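Local coordinates for kinase-associated protein B (Bacillus cereus, PDB 1Y71), which belongs to the KapB family of kinase-associated proteins and probably assists a sensor kinase, perhaps one that acts in sporulation, at the interface of chains A and B. Residues are numbered along the deposited sequence; one frame, centred on the assembly and turned at random. Chains: chain A/B, Kinase-associated protein B.

The interface of chains A and B. Residues chain A 70-71; chain B 85-86.
A:Arg71 bends at chi3 (67°) and B:Glu85 at chi2 (-83°), and the two turns bring the guanidinium NE and a carboxylate oxygen together across the interface. In this KapB-family protein the contact joins two loops: one just ahead of strand 73-77 in chain A, the other between strand 81-83 and helix 91-104 in chain B. The side chains of A:Arg71 and B:Glu85 cross at about a right angle and form a salt bridge. Its hydrogen bond runs from the guanidinium NE of A:Arg71 to the carboxylate OE2 of B:Glu85, at 3.3 Å. The N-H comes from above the carboxylate plane, 64° out of it, and OE2 is itself tilted from the guanidinium plane, making this a long, bent bond rather than a flat two-pronged pairing. The terminal NH2 of A:Arg71 stays 3.8 Å from OE2 of B:Glu85, where it probably adds charge attraction rather than a second hydrogen bond. Further back along the arginine, CD packs 3.4 Å from the backbone O of B:Glu85. Within chain A, the CG methylene of A:Arg71 lies 3.6 Å above the plane of the A:Phe70 ring, offset towards its rim, which may help steady the arginine chain. Rim atom CE2 of A:Phe70 stands 3.3 Å from the carbonyl O of B:Gly86. Two-fold symmetry repeats the contact with the chains exchanged; this pairing may or may not be the biological dimer.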
ATOM      1  N   PHE A  70       1.891  -9.600   7.315  1.00 23.19           N
ATOM      2  CA  PHE A  70       2.246  -8.242   6.938  1.00 22.42           C
ATOM      3  C   PHE A  70       3.569  -7.920   7.619  1.00 22.39           C
ATOM      4  O   PHE A  70       3.720  -8.179   8.814  1.00 19.17           O
ATOM      5  CB  PHE A  70       1.183  -7.220   7.351  1.00 22.79           C
ATOM      6  CG  PHE A  70       1.570  -5.775   7.022  1.00 22.40           C
ATOM      7  CD1 PHE A  70       1.805  -5.375   5.721  1.00 20.38           C
ATOM      8  CD2 PHE A  70       1.679  -4.827   8.044  1.00 21.07           C
ATOM      9  CE1 PHE A  70       2.174  -4.068   5.423  1.00 19.92           C
ATOM     10  CE2 PHE A  70       2.056  -3.533   7.781  1.00 22.09           C
ATOM     11  CZ  PHE A  70       2.310  -3.126   6.481  1.00 20.28           C
ATOM     12  N   ARG A  71       4.531  -7.433   6.821  1.00 21.91           N
ATOM     13  CA  ARG A  71       5.849  -7.046   7.282  1.00 23.05           C
ATOM     14  C   ARG A  71       6.734  -8.256   7.543  1.00 23.79           C
ATOM     15  O   ARG A  71       7.887  -8.086   7.961  1.00 24.45           O
ATOM     16  CB  ARG A  71       5.785  -6.126   8.529  1.00 23.29           C
ATOM     17  CG  ARG A  71       5.414  -4.658   8.221  1.00 24.39           C
ATOM     18  CD  ARG A  71       4.850  -3.968   9.475  1.00 24.72           C
ATOM     19  NE  ARG A  71       5.837  -3.808  10.533  1.00 30.88           N
ATOM     20  CZ  ARG A  71       5.740  -4.320  11.757  1.00 26.60           C
ATOM     21  NH1 ARG A  71       4.672  -5.045  12.108  1.00 27.23           N
ATOM     22  NH2 ARG A  71       6.716  -4.095  12.630  1.00 25.72           N
TER
ATOM     23  N   GLU B  85       4.941   2.075  10.522  1.00 22.43           N
ATOM     24  CA  GLU B  85       4.850   0.618  10.544  1.00 24.09           C
ATOM     25  C   GLU B  85       3.445   0.068  10.270  1.00 23.22           C
ATOM     26  O   GLU B  85       3.219  -1.138  10.447  1.00 23.33           O
ATOM     27  CB  GLU B  85       5.332   0.075  11.894  1.00 25.80           C
ATOM     28  CG  GLU B  85       6.785   0.416  12.253  1.00 30.71           C
ATOM     29  CD  GLU B  85       7.776  -0.530  11.629  1.00 38.01           C
ATOM     30  OE1 GLU B  85       8.808  -0.801  12.284  1.00 44.54           O
ATOM     31  OE2 GLU B  85       7.533  -1.031  10.502  1.00 43.42           O
ATOM     32  N   GLY B  86       2.505   0.938   9.902  1.00 21.11           N
ATOM     33  CA  GLY B  86       1.125   0.488   9.659  1.00 19.94           C
ATOM     34  C   GLY B  86       1.025  -0.157   8.271  1.00 19.75           C
ATOM     35  O   GLY B  86       2.034  -0.245   7.541  1.00 17.97           O
TER